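Side-chain contacts in PfkB (Polaromonas sp. JS666, PDB 4DU5), which probably transfers a phosphate group to a sugar or related substrate, as a member of the pfkB family of carbohydrate kinases: residues A[160-165]-A[171-176]; A[143-148]-A[177-182]. All coordinates share one frame; numbering follows the deposited sequence.

In the fold
Both contacts draw on helix 169-182, which links the neighbouring parallel strands 153-159 and 186-190 of the large mixed sheet. Along the chain the order is 143-148, 160-165, 171-176 and 177-182, so contact 1 is nested inside the loop that contact 2 closes. Their centres lie about 12 Å apart. Contact 1 is buried and packs the connection after strand 153-159 against the first half of the helix; contact 2 lies at the surface and brings the chain leading into helix 147-150 against the second half. Ile145 bridges them, packing also on Ala172, Lys175 and Thr176. One helix thus gathers the chain segments that precede and follow strand 153-159.

Contact 1: residues A[160-165]-A[171-176]; sequences GVFPAI and PAARKT
The phenyl ring of Phe162 meets two alanine methyls, Ala172 CB and Ala173 CB, both approaching obliquely instead of squarely over a face or at an edge. Ala173 lies beside the CD2 atom of Phe162, with its CB 4.2 Å from that carbon, while Ala172 reaches farther out along the same side of the ring, where its CB is 4.4 Å from Phe162 CE2. The contact lies inside the connection of a beta-alpha-beta crossover in the pfkB kinase fold: strand 153-159 ends, the chain turns through residues 160-165, and helix 169-182 then runs back past that turn toward strand 186-190. The Phe162 CB bond already points at the helix, and with CG anti to the backbone N (chi1 -173°) the ring is carried toward it so that CD2 and CE2 meet the two methyls. Strand 27-32 supplies a further neighbour, Phe32, which packs on Phe162 and on Thr176.

The backbone of the turn is tied at both polar atoms of Phe162. Its N donates to Glu61 OE1, and its O is hydrogen-bonded to OG1 of Thr169, at the start of the helix; the link from Ile165 N to the same hydroxyl is weak. Across the contact itself there are no hydrogen bonds, and nearly all of the 138 Å² buried falls on the apolar residues Phe162, Pro163, Ala172 and Ala173. The helix contributes only small residues here, so its backbone can come near the turn: the CA atoms of Pro163 and Ala173 are 5.7 Å apart. Leu211 of helix 201-212 touches both of these residues. Within the pyrrolidine ring the approach is uneven, for Pro163 CB lies 3.9 Å from Ala173 CB, whereas CG and CD of that proline stand farther from the methyl.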
loop_
_atom_site.group_PDB
_atom_site.type_symbol
_atom_site.label_atom_id
_atom_site.label_comp_id
_atom_site.label_asym_id
_atom_site.label_seq_id
_atom_site.Cartn_x
_atom_site.Cartn_y
_atom_site.Cartn_z
ATOM N N GLY A 160 -21.857 -10.126 3.681
ATOM C CA GLY A 160 -21.646 -9.394 4.911
ATOM C C GLY A 160 -20.480 -8.413 4.833
ATOM O O GLY A 160 -20.337 -7.562 5.710
ATOM N N VAL A 161 -19.647 -8.518 3.796
ATOM C CA VAL A 161 -18.456 -7.677 3.686
ATOM C C VAL A 161 -18.834 -6.269 3.245
ATOM O O VAL A 161 -18.710 -5.331 4.036
ATOM C CB VAL A 161 -17.412 -8.252 2.762
ATOM C CG1 VAL A 161 -16.226 -7.378 2.745
ATOM C CG2 VAL A 161 -17.011 -9.605 3.246
ATOM N N PHE A 162 -19.321 -6.111 2.016
ATOM C CA PHE A 162 -19.719 -4.792 1.554
ATOM C C PHE A 162 -20.410 -3.920 2.629
ATOM O O PHE A 162 -19.978 -2.801 2.889
ATOM C CB PHE A 162 -20.562 -4.879 0.296
ATOM C CG PHE A 162 -20.866 -3.553 -0.311
ATOM C CD1 PHE A 162 -19.841 -2.653 -0.595
ATOM C CD2 PHE A 162 -22.190 -3.197 -0.626
ATOM C CE1 PHE A 162 -20.125 -1.394 -1.182
ATOM C CE2 PHE A 162 -22.490 -1.924 -1.216
ATOM C CZ PHE A 162 -21.449 -1.027 -1.497
ATOM N N PRO A 163 -21.443 -4.438 3.294
ATOM C CA PRO A 163 -22.030 -3.579 4.331
ATOM C C PRO A 163 -21.100 -3.229 5.512
ATOM O O PRO A 163 -21.374 -2.261 6.225
ATOM C CB PRO A 163 -23.219 -4.390 4.820
ATOM C CG PRO A 163 -22.866 -5.772 4.510
ATOM C CD PRO A 163 -22.128 -5.735 3.210
ATOM N N ALA A 164 -20.018 -3.985 5.704
ATOM C CA ALA A 164 -19.114 -3.819 6.856
ATOM C C ALA A 164 -17.956 -2.889 6.586
ATOM O O ALA A 164 -17.041 -2.789 7.390
ATOM C CB ALA A 164 -18.545 -5.167 7.277
ATOM N N ILE A 165 -17.987 -2.203 5.455
ATOM C CA ILE A 165 -16.767 -1.605 4.932
ATOM C C ILE A 165 -16.494 -0.212 5.487
ATOM O O ILE A 165 -15.374 0.088 5.907
ATOM C CB ILE A 165 -16.753 -1.689 3.399
ATOM C CG1 ILE A 165 -16.257 -3.080 2.989
ATOM C CG2 ILE A 165 -15.910 -0.569 2.768
ATOM C CD1 ILE A 165 -15.728 -3.125 1.576
ATOM N N PRO A 171 -25.888 1.782 4.464
ATOM C CA PRO A 171 -27.018 2.386 3.757
ATOM C C PRO A 171 -27.226 1.825 2.328
ATOM O O PRO A 171 -28.370 1.502 1.950
ATOM C CB PRO A 171 -26.635 3.879 3.685
ATOM C CG PRO A 171 -25.261 3.984 4.317
ATOM C CD PRO A 171 -25.138 2.795 5.215
ATOM N N ALA A 172 -26.131 1.708 1.560
ATOM C CA ALA A 172 -26.176 1.310 0.155
ATOM C C ALA A 172 -26.484 -0.180 -0.033
ATOM O O ALA A 172 -27.087 -0.571 -1.031
ATOM C CB ALA A 172 -24.886 1.671 -0.535
ATOM N N ALA A 173 -26.062 -1.003 0.917
ATOM C CA ALA A 173 -26.379 -2.427 0.879
ATOM C C ALA A 173 -27.882 -2.549 1.103
ATOM O O ALA A 173 -28.605 -2.968 0.197
ATOM C CB ALA A 173 -25.576 -3.207 1.932
ATOM N N ARG A 174 -28.335 -2.133 2.290
ATOM C CA ARG A 174 -29.753 -1.983 2.602
ATOM C C ARG A 174 -30.598 -1.493 1.433
ATOM O O ARG A 174 -31.586 -2.138 1.088
ATOM C CB ARG A 174 -29.947 -1.052 3.799
ATOM C CG ARG A 174 -29.237 -1.527 5.027
ATOM C CD ARG A 174 -30.160 -1.527 6.221
ATOM N NE ARG A 174 -30.189 -0.235 6.903
ATOM C CZ ARG A 174 -29.376 0.110 7.900
ATOM N NH1 ARG A 174 -28.457 -0.735 8.346
ATOM N NH2 ARG A 174 -29.481 1.312 8.450
ATOM N N LYS A 175 -30.217 -0.374 0.821
ATOM C CA LYS A 175 -31.017 0.208 -0.252
ATOM C C LYS A 175 -30.955 -0.607 -1.540
ATOM O O LYS A 175 -31.951 -0.758 -2.258
ATOM C CB LYS A 175 -30.578 1.650 -0.543
ATOM C CG LYS A 175 -31.741 2.572 -0.910
ATOM C CD LYS A 175 -32.335 3.260 0.371
ATOM C CE LYS A 175 -33.849 3.579 0.237
ATOM N NZ LYS A 175 -34.224 3.904 -1.184
ATOM N N THR A 176 -29.766 -1.102 -1.843
ATOM C CA THR A 176 -29.556 -2.006 -2.979
ATOM C C THR A 176 -30.534 -3.206 -2.949
ATOM O O THR A 176 -31.188 -3.512 -3.945
ATOM C CB THR A 176 -28.056 -2.436 -3.028
ATOM O OG1 THR A 176 -27.371 -1.605 -3.978
ATOM C CG2 THR A 176 -27.900 -3.838 -3.446
#

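Contact 2: residues A[143-148]-A[177-182]; sequences ADIDEA and MDLMRA
Leu179 makes its nearest approach to Glu147 with one methyl, CD2, and its CD1 is close behind, 4.2 Å from Glu147 CD. The Glu147 chain runs across the leucine at about a right angle: Leu179 CD2 lies 4.0 Å from Glu147 CG and 3.9 Å from Glu147 OE2. A looser apolar approach comes from Ile145, whose CG2 is 4.5 Å from the same Leu179 CD2.

Glu147 reaches this position from a CB bond that is not aimed at the helix. Its CG stands anti to the carbonyl carbon, beside the backbone N (chi1 -61°), and the chain is extended beyond it, which carries the carboxylate across the leucine methyl. Asp146 occupies the N-cap position of helix 147-150, so Glu147 belongs to the first turn of that short helix. Before it, Asp144 is held by a salt bridge from OD2 to Arg80, and its OD1 is hydrogen-bonded to Gly141 N.

On the other side, Leu179 rides on the last turns of helix 169-182; the chain before strand 153-159, leading into helix 147-150, thus packs on the helix that follows that strand of the pfkB kinase's large sheet. The next residue, Met180 (a selenomethionine), turns into the interior against Leu156 and Val187 of neighbouring sheet strands; it also touches Leu150, which packs on Ile145 as well. Flanking salt bridges, Asp178 with Arg214 and Arg181 with Asp216, tie the same helical turns to later parts of the chain.

No hydrogen bond or salt bridge spans the 108 Å² buried between the segments. CG, CD and OE2 of Glu147 all lie against the Leu179 methyl, so the carboxylate is itself part of an apolar contact at a solvent-exposed site, and dispersion, not charge pairing, joins the two segments.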
loop_
_atom_site.group_PDB
_atom_site.type_symbol
_atom_site.label_atom_id
_atom_site.label_comp_id
_atom_site.label_asym_id
_atom_site.label_seq_id
_atom_site.Cartn_x
_atom_site.Cartn_y
_atom_site.Cartn_z
ATOM N N ALA A 143 -25.637 7.202 -3.167
ATOM C CA ALA A 143 -25.446 8.067 -4.334
ATOM C C ALA A 143 -24.777 7.321 -5.494
ATOM O O ALA A 143 -24.883 7.733 -6.659
ATOM C CB ALA A 143 -24.635 9.331 -3.939
ATOM N N ASP A 144 -24.105 6.217 -5.157
ATOM C CA ASP A 144 -23.336 5.420 -6.119
ATOM C C ASP A 144 -24.209 4.481 -6.950
ATOM O O ASP A 144 -23.893 4.187 -8.092
ATOM C CB ASP A 144 -22.225 4.630 -5.402
ATOM C CG ASP A 144 -20.997 5.491 -5.098
ATOM O OD1 ASP A 144 -20.944 6.145 -4.026
ATOM O OD2 ASP A 144 -20.080 5.506 -5.946
ATOM N N ILE A 145 -25.306 4.023 -6.353
ATOM C CA ILE A 145 -26.244 3.092 -6.969
ATOM C C ILE A 145 -26.920 3.703 -8.217
ATOM O O ILE A 145 -27.540 4.764 -8.130
ATOM C CB ILE A 145 -27.355 2.720 -5.942
ATOM C CG1 ILE A 145 -26.763 2.353 -4.591
ATOM C CG2 ILE A 145 -28.251 1.589 -6.454
ATOM C CD1 ILE A 145 -27.777 2.452 -3.480
ATOM N N ASP A 146 -26.788 3.039 -9.364
ATOM C CA ASP A 146 -27.534 3.418 -10.572
ATOM C C ASP A 146 -28.763 2.522 -10.724
ATOM O O ASP A 146 -28.670 1.382 -11.217
ATOM C CB ASP A 146 -26.654 3.331 -11.823
ATOM C CG ASP A 146 -27.447 3.509 -13.123
ATOM O OD1 ASP A 146 -28.649 3.859 -13.089
ATOM O OD2 ASP A 146 -26.866 3.289 -14.206
ATOM N N GLU A 147 -29.916 3.063 -10.336
ATOM C CA GLU A 147 -31.165 2.284 -10.253
ATOM C C GLU A 147 -31.582 1.565 -11.527
ATOM O O GLU A 147 -31.722 0.355 -11.523
ATOM C CB GLU A 147 -32.297 3.106 -9.638
ATOM C CG GLU A 147 -31.969 3.563 -8.201
ATOM C CD GLU A 147 -33.096 4.361 -7.540
ATOM O OE1 GLU A 147 -34.114 4.609 -8.227
ATOM O OE2 GLU A 147 -32.956 4.746 -6.346
ATOM N N ALA A 148 -31.747 2.276 -12.626
ATOM C CA ALA A 148 -32.105 1.602 -13.883
ATOM C C ALA A 148 -31.196 0.406 -14.181
ATOM O O ALA A 148 -31.667 -0.638 -14.697
ATOM C CB ALA A 148 -32.088 2.593 -15.082
HETATM N N MSE A 177 -30.653 -3.850 -1.788
HETATM C CA MSE A 177 -31.553 -4.978 -1.616
HETATM C C MSE A 177 -33.028 -4.572 -1.752
HETATM O O MSE A 177 -33.719 -5.101 -2.631
HETATM C CB MSE A 177 -31.251 -5.699 -0.303
HETATM C CG MSE A 177 -29.946 -6.491 -0.378
HETATM SE SE MSE A 177 -29.072 -6.992 1.336
HETATM C CE MSE A 177 -27.245 -6.483 0.893
ATOM N N ASP A 178 -33.474 -3.619 -0.913
ATOM C CA ASP A 178 -34.818 -3.009 -0.957
ATOM C C ASP A 178 -35.318 -2.814 -2.382
ATOM O O ASP A 178 -36.426 -3.227 -2.739
ATOM C CB ASP A 178 -34.821 -1.653 -0.233
ATOM C CG ASP A 178 -34.856 -1.783 1.300
ATOM O OD1 ASP A 178 -35.059 -2.891 1.822
ATOM O OD2 ASP A 178 -34.687 -0.770 2.008
ATOM N N LEU A 179 -34.472 -2.199 -3.192
ATOM C CA LEU A 179 -34.814 -1.814 -4.537
ATOM C C LEU A 179 -35.127 -3.061 -5.345
ATOM O O LEU A 179 -36.189 -3.173 -5.971
ATOM C CB LEU A 179 -33.617 -1.075 -5.134
ATOM C CG LEU A 179 -33.643 0.340 -5.734
ATOM C CD1 LEU A 179 -34.969 1.082 -5.602
ATOM C CD2 LEU A 179 -32.502 1.126 -5.097
HETATM N N MSE A 180 -34.200 -4.011 -5.301
HETATM C CA MSE A 180 -34.267 -5.229 -6.079
HETATM C C MSE A 180 -35.462 -6.125 -5.700
HETATM O O MSE A 180 -36.012 -6.842 -6.551
HETATM C CB MSE A 180 -32.964 -5.977 -5.890
HETATM C CG MSE A 180 -32.612 -6.886 -7.020
HETATM SE SE MSE A 180 -32.295 -5.759 -8.537
HETATM C CE MSE A 180 -31.459 -7.052 -9.751
ATOM N N ARG A 181 -35.862 -6.080 -4.432
ATOM C CA ARG A 181 -37.025 -6.828 -3.978
ATOM C C ARG A 181 -38.296 -6.192 -4.505
ATOM O O ARG A 181 -38.991 -6.799 -5.313
ATOM C CB ARG A 181 -37.061 -6.974 -2.448
ATOM C CG ARG A 181 -37.780 -8.270 -1.975
ATOM C CD ARG A 181 -37.099 -8.905 -0.712
ATOM N NE ARG A 181 -37.583 -10.268 -0.442
ATOM C CZ ARG A 181 -37.685 -10.832 0.771
ATOM N NH1 ARG A 181 -37.342 -10.163 1.883
ATOM N NH2 ARG A 181 -38.139 -12.081 0.873
ATOM N N ALA A 182 -38.587 -4.964 -4.073
ATOM C CA ALA A 182 -39.794 -4.261 -4.527
ATOM C C ALA A 182 -40.030 -4.427 -6.026
ATOM O O ALA A 182 -41.164 -4.569 -6.454
ATOM C CB ALA A 182 -39.764 -2.795 -4.144
#